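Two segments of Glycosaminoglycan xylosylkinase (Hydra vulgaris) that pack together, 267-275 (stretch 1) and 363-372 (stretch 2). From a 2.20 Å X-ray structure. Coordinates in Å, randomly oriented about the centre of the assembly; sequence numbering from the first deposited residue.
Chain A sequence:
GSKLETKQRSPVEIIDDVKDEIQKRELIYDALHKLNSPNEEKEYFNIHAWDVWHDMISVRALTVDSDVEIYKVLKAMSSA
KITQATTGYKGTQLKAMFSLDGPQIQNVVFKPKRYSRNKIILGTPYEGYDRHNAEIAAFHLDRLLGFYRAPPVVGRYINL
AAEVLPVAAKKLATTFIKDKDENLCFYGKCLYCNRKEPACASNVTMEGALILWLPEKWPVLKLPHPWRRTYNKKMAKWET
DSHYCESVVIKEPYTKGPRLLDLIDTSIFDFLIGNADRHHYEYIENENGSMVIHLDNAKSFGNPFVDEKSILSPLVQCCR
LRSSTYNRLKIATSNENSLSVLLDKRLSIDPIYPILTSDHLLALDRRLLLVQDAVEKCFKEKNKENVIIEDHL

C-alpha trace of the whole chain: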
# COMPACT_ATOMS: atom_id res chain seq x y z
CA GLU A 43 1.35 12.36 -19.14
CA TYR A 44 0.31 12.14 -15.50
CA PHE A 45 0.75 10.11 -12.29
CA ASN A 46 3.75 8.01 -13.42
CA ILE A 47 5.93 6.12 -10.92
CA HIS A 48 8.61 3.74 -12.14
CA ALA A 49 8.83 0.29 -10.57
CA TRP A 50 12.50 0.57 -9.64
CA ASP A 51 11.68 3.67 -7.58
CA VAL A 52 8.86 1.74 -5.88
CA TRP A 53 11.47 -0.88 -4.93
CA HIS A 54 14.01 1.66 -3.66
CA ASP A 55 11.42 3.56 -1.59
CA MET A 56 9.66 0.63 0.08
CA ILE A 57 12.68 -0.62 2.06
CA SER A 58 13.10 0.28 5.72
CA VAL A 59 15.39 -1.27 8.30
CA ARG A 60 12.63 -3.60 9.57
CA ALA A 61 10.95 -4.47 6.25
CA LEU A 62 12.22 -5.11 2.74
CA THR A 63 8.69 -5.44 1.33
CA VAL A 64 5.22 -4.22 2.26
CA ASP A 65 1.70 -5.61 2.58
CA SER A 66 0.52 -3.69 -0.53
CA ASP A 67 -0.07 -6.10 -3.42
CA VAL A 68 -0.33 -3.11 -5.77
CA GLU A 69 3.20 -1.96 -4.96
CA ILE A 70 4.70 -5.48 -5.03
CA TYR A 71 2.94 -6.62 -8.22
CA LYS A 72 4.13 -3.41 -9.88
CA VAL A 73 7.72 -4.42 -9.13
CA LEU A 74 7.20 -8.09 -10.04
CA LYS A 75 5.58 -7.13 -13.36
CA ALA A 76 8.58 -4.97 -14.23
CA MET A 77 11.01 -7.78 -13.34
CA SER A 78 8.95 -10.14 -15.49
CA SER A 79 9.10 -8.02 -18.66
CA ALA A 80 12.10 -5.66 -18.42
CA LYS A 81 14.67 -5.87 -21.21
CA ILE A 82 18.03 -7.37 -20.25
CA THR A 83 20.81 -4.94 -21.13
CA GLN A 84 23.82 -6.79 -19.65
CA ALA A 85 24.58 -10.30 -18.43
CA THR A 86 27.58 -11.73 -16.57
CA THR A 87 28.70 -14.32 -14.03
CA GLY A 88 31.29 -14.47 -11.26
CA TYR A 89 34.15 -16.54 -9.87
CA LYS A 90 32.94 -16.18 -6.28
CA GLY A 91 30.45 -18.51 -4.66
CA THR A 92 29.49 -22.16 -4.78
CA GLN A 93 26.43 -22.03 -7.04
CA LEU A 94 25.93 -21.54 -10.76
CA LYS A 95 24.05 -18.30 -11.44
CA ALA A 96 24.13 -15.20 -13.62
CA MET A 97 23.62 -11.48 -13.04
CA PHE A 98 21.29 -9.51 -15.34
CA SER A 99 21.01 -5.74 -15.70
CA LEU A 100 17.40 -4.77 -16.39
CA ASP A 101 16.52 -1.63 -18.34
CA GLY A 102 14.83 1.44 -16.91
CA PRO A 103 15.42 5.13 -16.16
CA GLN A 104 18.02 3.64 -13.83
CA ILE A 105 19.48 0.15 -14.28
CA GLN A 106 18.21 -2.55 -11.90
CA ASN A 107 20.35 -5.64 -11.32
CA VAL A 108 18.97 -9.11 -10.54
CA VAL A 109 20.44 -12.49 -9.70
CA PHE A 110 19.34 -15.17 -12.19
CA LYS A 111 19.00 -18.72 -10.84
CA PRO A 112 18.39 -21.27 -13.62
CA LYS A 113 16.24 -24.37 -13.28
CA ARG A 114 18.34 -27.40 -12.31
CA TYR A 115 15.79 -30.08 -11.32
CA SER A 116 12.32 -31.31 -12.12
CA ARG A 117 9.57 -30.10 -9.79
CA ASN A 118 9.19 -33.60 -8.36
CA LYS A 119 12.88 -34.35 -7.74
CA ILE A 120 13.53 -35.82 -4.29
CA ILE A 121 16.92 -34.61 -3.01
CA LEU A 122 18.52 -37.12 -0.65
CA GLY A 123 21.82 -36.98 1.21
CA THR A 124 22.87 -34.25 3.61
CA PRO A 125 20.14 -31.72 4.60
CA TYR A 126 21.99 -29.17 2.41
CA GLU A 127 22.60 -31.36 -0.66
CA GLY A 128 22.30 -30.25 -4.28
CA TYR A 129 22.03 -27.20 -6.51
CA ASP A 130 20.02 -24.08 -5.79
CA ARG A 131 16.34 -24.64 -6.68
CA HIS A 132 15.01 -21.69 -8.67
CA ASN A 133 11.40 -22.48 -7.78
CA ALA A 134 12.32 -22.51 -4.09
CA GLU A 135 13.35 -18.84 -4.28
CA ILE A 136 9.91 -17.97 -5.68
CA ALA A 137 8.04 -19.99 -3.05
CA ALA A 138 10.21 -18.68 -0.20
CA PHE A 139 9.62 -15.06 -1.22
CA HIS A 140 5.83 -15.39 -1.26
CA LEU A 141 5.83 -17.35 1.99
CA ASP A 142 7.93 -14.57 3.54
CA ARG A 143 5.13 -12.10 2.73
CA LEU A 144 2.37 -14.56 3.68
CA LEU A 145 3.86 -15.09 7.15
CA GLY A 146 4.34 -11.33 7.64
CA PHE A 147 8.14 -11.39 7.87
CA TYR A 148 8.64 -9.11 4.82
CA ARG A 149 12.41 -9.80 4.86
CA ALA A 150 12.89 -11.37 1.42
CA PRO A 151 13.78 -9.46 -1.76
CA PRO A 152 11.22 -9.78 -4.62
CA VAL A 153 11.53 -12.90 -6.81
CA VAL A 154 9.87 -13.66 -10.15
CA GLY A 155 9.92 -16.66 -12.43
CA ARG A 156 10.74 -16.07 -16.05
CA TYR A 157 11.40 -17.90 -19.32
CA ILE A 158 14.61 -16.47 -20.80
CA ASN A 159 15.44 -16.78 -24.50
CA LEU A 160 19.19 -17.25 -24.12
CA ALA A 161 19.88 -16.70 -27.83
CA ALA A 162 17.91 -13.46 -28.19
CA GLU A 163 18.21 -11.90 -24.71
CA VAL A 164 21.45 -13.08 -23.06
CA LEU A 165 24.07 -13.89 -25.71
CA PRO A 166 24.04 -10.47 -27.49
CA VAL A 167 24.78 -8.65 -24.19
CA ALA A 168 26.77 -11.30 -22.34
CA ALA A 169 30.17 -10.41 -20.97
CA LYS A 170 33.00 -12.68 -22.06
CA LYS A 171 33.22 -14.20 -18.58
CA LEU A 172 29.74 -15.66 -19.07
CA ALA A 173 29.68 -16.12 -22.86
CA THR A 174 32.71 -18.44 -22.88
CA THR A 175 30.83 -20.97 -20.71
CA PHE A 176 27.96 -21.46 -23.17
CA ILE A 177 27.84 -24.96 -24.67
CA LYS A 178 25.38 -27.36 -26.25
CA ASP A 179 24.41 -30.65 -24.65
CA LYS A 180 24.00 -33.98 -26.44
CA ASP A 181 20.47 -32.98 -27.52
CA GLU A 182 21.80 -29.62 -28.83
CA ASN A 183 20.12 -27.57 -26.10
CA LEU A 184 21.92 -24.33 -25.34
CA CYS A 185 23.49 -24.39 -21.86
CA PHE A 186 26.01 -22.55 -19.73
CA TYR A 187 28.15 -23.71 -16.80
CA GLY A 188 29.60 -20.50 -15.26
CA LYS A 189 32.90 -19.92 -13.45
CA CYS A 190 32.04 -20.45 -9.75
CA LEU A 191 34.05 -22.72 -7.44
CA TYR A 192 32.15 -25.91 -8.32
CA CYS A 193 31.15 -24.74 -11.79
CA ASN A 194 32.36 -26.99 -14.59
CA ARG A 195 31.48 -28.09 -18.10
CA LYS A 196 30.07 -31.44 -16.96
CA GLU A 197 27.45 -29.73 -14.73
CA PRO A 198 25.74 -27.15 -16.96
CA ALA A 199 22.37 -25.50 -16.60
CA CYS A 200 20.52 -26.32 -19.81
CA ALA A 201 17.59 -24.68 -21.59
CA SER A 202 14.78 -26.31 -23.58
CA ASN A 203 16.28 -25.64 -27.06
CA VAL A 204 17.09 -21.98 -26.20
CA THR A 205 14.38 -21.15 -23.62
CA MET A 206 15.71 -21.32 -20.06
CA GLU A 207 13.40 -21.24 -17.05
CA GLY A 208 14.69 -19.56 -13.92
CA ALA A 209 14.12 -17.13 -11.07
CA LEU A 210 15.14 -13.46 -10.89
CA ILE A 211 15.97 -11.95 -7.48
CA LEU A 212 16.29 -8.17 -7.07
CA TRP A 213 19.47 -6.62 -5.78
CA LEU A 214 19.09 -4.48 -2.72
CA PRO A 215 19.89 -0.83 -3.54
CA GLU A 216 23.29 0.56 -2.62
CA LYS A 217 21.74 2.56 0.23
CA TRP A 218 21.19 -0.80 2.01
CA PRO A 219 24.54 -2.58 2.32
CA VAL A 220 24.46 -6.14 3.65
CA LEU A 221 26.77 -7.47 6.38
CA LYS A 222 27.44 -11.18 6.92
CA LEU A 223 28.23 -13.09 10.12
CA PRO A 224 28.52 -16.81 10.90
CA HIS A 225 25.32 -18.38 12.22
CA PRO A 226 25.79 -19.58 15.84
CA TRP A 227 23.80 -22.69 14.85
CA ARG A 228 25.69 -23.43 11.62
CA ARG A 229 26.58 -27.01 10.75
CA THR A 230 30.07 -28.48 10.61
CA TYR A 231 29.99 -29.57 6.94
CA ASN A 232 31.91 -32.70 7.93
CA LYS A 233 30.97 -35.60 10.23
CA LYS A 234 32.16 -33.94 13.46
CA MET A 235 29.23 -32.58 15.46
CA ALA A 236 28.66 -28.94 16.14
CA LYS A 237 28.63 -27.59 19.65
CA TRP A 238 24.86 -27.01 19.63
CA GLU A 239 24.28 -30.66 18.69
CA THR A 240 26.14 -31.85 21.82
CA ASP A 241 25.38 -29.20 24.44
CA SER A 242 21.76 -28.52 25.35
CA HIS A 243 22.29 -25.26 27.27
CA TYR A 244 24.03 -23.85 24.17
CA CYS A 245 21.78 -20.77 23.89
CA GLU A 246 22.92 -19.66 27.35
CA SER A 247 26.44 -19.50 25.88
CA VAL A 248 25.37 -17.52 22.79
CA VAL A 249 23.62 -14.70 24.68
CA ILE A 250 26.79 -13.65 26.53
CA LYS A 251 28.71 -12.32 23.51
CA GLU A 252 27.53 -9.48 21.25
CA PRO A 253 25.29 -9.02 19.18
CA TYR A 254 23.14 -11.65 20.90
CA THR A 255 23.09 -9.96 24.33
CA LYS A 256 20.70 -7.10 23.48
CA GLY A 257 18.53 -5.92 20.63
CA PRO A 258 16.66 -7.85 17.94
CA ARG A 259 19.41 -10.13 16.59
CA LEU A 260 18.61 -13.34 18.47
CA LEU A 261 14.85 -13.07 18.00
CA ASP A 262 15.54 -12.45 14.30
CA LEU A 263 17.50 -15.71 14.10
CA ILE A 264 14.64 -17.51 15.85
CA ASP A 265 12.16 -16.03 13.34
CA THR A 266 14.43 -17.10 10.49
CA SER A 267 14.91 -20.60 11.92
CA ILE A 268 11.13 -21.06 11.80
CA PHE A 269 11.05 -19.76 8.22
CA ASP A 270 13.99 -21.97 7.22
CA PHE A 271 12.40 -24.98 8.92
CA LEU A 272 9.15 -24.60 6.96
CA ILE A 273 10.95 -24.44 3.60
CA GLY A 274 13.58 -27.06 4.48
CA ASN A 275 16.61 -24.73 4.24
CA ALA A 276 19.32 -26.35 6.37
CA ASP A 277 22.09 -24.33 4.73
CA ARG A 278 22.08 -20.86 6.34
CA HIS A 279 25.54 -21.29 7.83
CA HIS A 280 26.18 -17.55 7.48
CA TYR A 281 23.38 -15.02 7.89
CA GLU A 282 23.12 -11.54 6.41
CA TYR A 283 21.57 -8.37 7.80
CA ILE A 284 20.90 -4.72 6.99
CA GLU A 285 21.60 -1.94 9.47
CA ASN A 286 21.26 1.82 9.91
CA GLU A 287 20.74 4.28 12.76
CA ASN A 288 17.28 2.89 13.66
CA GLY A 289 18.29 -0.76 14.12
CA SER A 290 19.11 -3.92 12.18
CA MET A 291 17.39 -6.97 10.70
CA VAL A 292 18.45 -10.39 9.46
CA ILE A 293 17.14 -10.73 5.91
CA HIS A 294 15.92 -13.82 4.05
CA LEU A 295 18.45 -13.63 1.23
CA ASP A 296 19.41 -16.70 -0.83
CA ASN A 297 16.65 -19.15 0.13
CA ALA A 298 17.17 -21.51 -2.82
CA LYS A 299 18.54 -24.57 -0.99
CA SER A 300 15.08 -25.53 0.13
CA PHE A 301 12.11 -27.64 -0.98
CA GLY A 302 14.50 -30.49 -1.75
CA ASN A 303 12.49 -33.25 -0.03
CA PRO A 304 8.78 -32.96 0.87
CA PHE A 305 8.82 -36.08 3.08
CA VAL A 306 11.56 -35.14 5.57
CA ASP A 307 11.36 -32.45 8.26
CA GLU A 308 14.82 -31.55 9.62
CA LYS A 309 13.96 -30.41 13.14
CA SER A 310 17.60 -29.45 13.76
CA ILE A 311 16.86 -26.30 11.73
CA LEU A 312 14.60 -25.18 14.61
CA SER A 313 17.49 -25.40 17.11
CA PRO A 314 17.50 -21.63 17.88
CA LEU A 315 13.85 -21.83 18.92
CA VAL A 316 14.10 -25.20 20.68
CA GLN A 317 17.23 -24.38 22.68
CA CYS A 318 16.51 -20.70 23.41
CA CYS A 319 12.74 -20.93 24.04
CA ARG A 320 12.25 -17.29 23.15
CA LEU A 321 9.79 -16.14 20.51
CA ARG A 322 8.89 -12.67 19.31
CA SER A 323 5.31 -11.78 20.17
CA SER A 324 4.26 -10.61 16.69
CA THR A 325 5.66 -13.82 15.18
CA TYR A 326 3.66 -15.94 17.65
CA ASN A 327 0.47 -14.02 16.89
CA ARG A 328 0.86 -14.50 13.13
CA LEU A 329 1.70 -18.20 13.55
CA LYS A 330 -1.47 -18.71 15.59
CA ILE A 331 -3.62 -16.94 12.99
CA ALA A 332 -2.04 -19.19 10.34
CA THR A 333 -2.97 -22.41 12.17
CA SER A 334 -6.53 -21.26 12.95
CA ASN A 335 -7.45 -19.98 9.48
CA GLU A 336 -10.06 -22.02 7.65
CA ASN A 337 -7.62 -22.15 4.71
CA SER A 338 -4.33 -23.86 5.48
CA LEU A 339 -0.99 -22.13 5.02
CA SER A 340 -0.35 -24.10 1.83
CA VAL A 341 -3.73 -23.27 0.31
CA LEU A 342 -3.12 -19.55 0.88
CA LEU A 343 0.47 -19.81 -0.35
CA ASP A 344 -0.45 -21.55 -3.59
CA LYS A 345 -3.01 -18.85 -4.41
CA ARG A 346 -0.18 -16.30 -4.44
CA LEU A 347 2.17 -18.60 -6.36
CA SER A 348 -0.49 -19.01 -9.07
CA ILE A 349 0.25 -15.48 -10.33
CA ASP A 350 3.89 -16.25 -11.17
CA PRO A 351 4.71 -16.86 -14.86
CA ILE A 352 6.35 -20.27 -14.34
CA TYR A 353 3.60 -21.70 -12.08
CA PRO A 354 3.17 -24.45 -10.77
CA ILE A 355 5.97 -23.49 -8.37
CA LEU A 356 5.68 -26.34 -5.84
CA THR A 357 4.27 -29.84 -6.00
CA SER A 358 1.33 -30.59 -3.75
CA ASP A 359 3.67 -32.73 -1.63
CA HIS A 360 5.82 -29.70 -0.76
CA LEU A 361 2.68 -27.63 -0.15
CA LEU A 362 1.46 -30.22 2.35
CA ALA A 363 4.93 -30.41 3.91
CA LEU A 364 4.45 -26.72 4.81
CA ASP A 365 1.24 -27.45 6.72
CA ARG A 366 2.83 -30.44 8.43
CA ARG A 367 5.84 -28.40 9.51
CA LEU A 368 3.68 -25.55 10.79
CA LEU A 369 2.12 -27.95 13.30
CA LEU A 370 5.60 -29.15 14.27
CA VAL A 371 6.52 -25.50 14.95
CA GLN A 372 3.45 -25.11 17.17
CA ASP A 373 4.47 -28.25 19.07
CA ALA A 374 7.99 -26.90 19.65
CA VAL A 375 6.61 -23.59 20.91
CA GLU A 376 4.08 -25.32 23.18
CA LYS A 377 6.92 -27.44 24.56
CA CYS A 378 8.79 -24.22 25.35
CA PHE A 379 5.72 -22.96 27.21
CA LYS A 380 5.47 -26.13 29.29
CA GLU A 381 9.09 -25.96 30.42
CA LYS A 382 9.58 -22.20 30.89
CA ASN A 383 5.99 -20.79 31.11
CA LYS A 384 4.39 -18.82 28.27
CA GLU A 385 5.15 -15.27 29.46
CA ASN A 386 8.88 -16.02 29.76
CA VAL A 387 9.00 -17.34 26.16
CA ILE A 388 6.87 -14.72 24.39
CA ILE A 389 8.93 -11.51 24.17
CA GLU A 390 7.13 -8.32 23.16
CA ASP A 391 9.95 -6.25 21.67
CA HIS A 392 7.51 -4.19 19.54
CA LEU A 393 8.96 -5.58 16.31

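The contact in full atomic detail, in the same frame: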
# COMPACT_ATOMS: atom_id res chain seq x y z
N SER A 267 14.83 -19.15 11.79
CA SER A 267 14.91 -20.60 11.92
C SER A 267 13.55 -21.25 11.70
O SER A 267 13.47 -22.35 11.14
CB SER A 267 15.46 -20.98 13.29
OG SER A 267 14.48 -20.84 14.30
N ILE A 268 12.47 -20.57 12.09
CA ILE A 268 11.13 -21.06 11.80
C ILE A 268 10.87 -21.01 10.30
O ILE A 268 10.35 -21.97 9.70
CB ILE A 268 10.09 -20.24 12.58
CG1 ILE A 268 10.16 -20.56 14.07
CG2 ILE A 268 8.68 -20.47 12.03
CD1 ILE A 268 9.39 -19.59 14.94
N PHE A 269 11.23 -19.89 9.66
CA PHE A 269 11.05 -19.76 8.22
C PHE A 269 11.88 -20.79 7.47
O PHE A 269 11.39 -21.44 6.54
CB PHE A 269 11.41 -18.33 7.80
CG PHE A 269 11.46 -18.10 6.31
CD1 PHE A 269 10.30 -17.88 5.59
CD2 PHE A 269 12.68 -18.03 5.65
CE1 PHE A 269 10.34 -17.63 4.23
CE2 PHE A 269 12.74 -17.78 4.28
CZ PHE A 269 11.56 -17.58 3.57
N ASP A 270 13.14 -20.98 7.88
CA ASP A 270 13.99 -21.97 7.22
C ASP A 270 13.50 -23.39 7.45
O ASP A 270 13.64 -24.25 6.57
CB ASP A 270 15.44 -21.82 7.70
CG ASP A 270 16.16 -20.67 7.00
OD1 ASP A 270 15.76 -20.30 5.87
OD2 ASP A 270 17.14 -20.15 7.58
N PHE A 271 12.93 -23.65 8.63
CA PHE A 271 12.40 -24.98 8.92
C PHE A 271 11.21 -25.30 8.03
O PHE A 271 11.07 -26.44 7.56
CB PHE A 271 12.03 -25.09 10.39
CG PHE A 271 11.25 -26.34 10.73
CD1 PHE A 271 11.86 -27.59 10.70
CD2 PHE A 271 9.91 -26.27 11.02
CE1 PHE A 271 11.12 -28.74 11.01
CE2 PHE A 271 9.18 -27.41 11.31
CZ PHE A 271 9.78 -28.64 11.31
N LEU A 272 10.32 -24.33 7.79
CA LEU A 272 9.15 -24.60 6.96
C LEU A 272 9.54 -24.90 5.52
O LEU A 272 8.92 -25.75 4.87
CB LEU A 272 8.16 -23.44 6.99
CG LEU A 272 7.63 -23.02 8.36
CD1 LEU A 272 7.12 -21.58 8.30
CD2 LEU A 272 6.56 -24.01 8.83
N ILE A 273 10.56 -24.22 4.98
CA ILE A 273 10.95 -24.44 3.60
C ILE A 273 12.02 -25.53 3.45
O ILE A 273 12.31 -25.94 2.32
CB ILE A 273 11.43 -23.14 2.93
CG1 ILE A 273 12.73 -22.63 3.55
CG2 ILE A 273 10.33 -22.08 3.01
CD1 ILE A 273 13.27 -21.36 2.89
N GLY A 274 12.57 -26.02 4.55
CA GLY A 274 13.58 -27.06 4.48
C GLY A 274 14.97 -26.56 4.15
O GLY A 274 15.76 -27.31 3.56
N ASN A 275 15.29 -25.32 4.51
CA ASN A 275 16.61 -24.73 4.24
C ASN A 275 17.50 -25.00 5.45
O ASN A 275 17.42 -24.32 6.47
CB ASN A 275 16.49 -23.24 3.97
CG ASN A 275 17.85 -22.55 3.84
OD1 ASN A 275 17.99 -21.36 4.10
ND2 ASN A 275 18.85 -23.30 3.40
N ALA A 363 3.84 -30.40 2.94
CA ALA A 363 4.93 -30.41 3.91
C ALA A 363 4.94 -29.13 4.74
O ALA A 363 5.26 -29.14 5.93
CB ALA A 363 6.27 -30.60 3.19
N LEU A 364 4.59 -28.00 4.10
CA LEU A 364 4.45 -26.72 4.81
C LEU A 364 3.45 -26.82 5.96
O LEU A 364 3.75 -26.42 7.09
CB LEU A 364 3.99 -25.65 3.83
CG LEU A 364 5.07 -25.09 2.92
CD1 LEU A 364 4.44 -24.13 1.95
CD2 LEU A 364 6.17 -24.42 3.74
N ASP A 365 2.26 -27.34 5.68
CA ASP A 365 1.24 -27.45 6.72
C ASP A 365 1.67 -28.41 7.81
O ASP A 365 1.42 -28.16 9.00
CB ASP A 365 -0.09 -27.90 6.11
CG ASP A 365 -0.60 -26.94 5.06
OD1 ASP A 365 -1.29 -27.39 4.13
OD2 ASP A 365 -0.32 -25.73 5.17
N ARG A 366 2.31 -29.52 7.43
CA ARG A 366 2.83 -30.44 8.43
C ARG A 366 3.87 -29.77 9.32
O ARG A 366 3.85 -29.93 10.55
CB ARG A 366 3.42 -31.68 7.75
CG ARG A 366 3.89 -32.76 8.71
CD ARG A 366 4.37 -34.00 7.97
NE ARG A 366 5.58 -33.72 7.21
CZ ARG A 366 5.63 -33.69 5.88
NH1 ARG A 366 4.54 -33.95 5.16
NH2 ARG A 366 6.77 -33.40 5.27
N ARG A 367 4.77 -29.00 8.72
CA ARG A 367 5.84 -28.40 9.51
C ARG A 367 5.34 -27.25 10.37
O ARG A 367 5.93 -26.96 11.42
CB ARG A 367 6.96 -27.94 8.58
CG ARG A 367 7.74 -29.08 7.97
CD ARG A 367 8.51 -28.64 6.74
NE ARG A 367 8.98 -29.80 5.99
CZ ARG A 367 9.44 -29.74 4.74
NH1 ARG A 367 9.49 -28.58 4.10
NH2 ARG A 367 9.84 -30.86 4.13
N LEU A 368 4.26 -26.59 9.96
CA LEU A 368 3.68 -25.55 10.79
C LEU A 368 3.18 -26.12 12.11
O LEU A 368 3.40 -25.53 13.18
CB LEU A 368 2.56 -24.83 10.04
CG LEU A 368 1.75 -23.77 10.79
CD1 LEU A 368 2.66 -22.71 11.39
CD2 LEU A 368 0.73 -23.13 9.86
N LEU A 369 2.54 -27.30 12.07
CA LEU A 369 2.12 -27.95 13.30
C LEU A 369 3.33 -28.35 14.15
O LEU A 369 3.27 -28.29 15.38
CB LEU A 369 1.25 -29.17 13.01
CG LEU A 369 -0.11 -28.89 12.39
CD1 LEU A 369 -0.88 -30.19 12.21
CD2 LEU A 369 -0.90 -27.90 13.25
N LEU A 370 4.41 -28.81 13.51
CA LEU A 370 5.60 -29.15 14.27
C LEU A 370 6.21 -27.91 14.94
O LEU A 370 6.80 -28.02 16.02
CB LEU A 370 6.63 -29.83 13.36
CG LEU A 370 6.21 -31.14 12.69
CD1 LEU A 370 7.25 -31.59 11.68
CD2 LEU A 370 5.95 -32.23 13.75
N VAL A 371 6.07 -26.74 14.31
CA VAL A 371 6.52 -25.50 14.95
C VAL A 371 5.67 -25.20 16.18
O VAL A 371 6.19 -24.88 17.25
CB VAL A 371 6.46 -24.33 13.94
CG1 VAL A 371 6.61 -23.00 14.66
CG2 VAL A 371 7.53 -24.49 12.90
N GLN A 372 4.35 -25.32 16.04
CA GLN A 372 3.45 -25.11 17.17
C GLN A 372 3.79 -26.04 18.33
O GLN A 372 3.80 -25.62 19.49
CB GLN A 372 2.01 -25.29 16.71
CG GLN A 372 0.96 -25.10 17.79
CD GLN A 372 -0.46 -25.18 17.24
OE1 GLN A 372 -1.29 -24.30 17.48
NE2 GLN A 372 -0.74 -26.25 16.51

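The last carbonyls of a helix often lack a following-turn amide to donate to them, and here one of them is claimed by an arginine from a neighbouring helix. In an otherwise apolar contact, Arg367 NH1 donates to Leu272 O at 3.0 Å, with an N-H...O angle of 158° and the acceptor near the plane of the guanidinium, where the N-H bonds point. It is the only hydrogen bond between the two stretches. The rest of the guanidinium is not wasted, since NE and NH2 are hydrogen-bonded elsewhere in the structure.

The carbonyl lies where the helix ends. Helix 267-273 gives way as Gly274 leaves helical geometry with positive phi (80/28), a conformation in which a CB would be jammed against the preceding carbonyl oxygen; glycine avoids this. Asn275 N turns back to Asp270 O, at 2.8 Å, while Gly274 N makes only weak bonds to Asp270 O and Phe271 O. Arg367 NH1 lies 4.0 Å from Gly274 N.

The second helix, 363-372, runs past the first at an angle of 142° between their N-to-C directions, nearer antiparallel than parallel. The axes approach to 9.1 Å, and the backbones draw together towards the end of the first helix: Ile268 CA and Val371 CA are 7.1 Å apart, Leu272 CA and Leu364 CA 5.6 Å.

Such a crossing is typically filled by a knob in a hole, and Leu272 is the knob. Its side chain sits among Leu364, Arg367, Leu368 and Val371, a set spaced by three and four residues as one face of a helix requires. Leu272 CB lies 3.9 Å from Leu364 CD2, whereas Leu272 CD2 reaches Val371 CG2 at 4.2 Å and Leu368 CB at 4.3 Å. Arg367 lends its aliphatic base to the same socket, Arg367 CB lying 4.0 Å from Leu272 CD2, so a single residue serves both the apolar packing and the polar cross-link.

Phe271 extends the apolar surface. Its CA-to-CB bond points sideways, but the ring, at chi1 170° (t), comes nearer to the second helix. The ring edge meets Arg367 O, 3.3 Å from Phe271 CE2, and Leu370 CD1, 3.9 Å from Phe271 CZ; Phe271 CD2 also packs against Val371 CG2 at 3.5 Å. Arg367 O is already accepting from Val371 N within its own helix. One turn before Leu272, Ile268 CG2 meets Val371 CG1 at 4.2 Å, a further apolar contact.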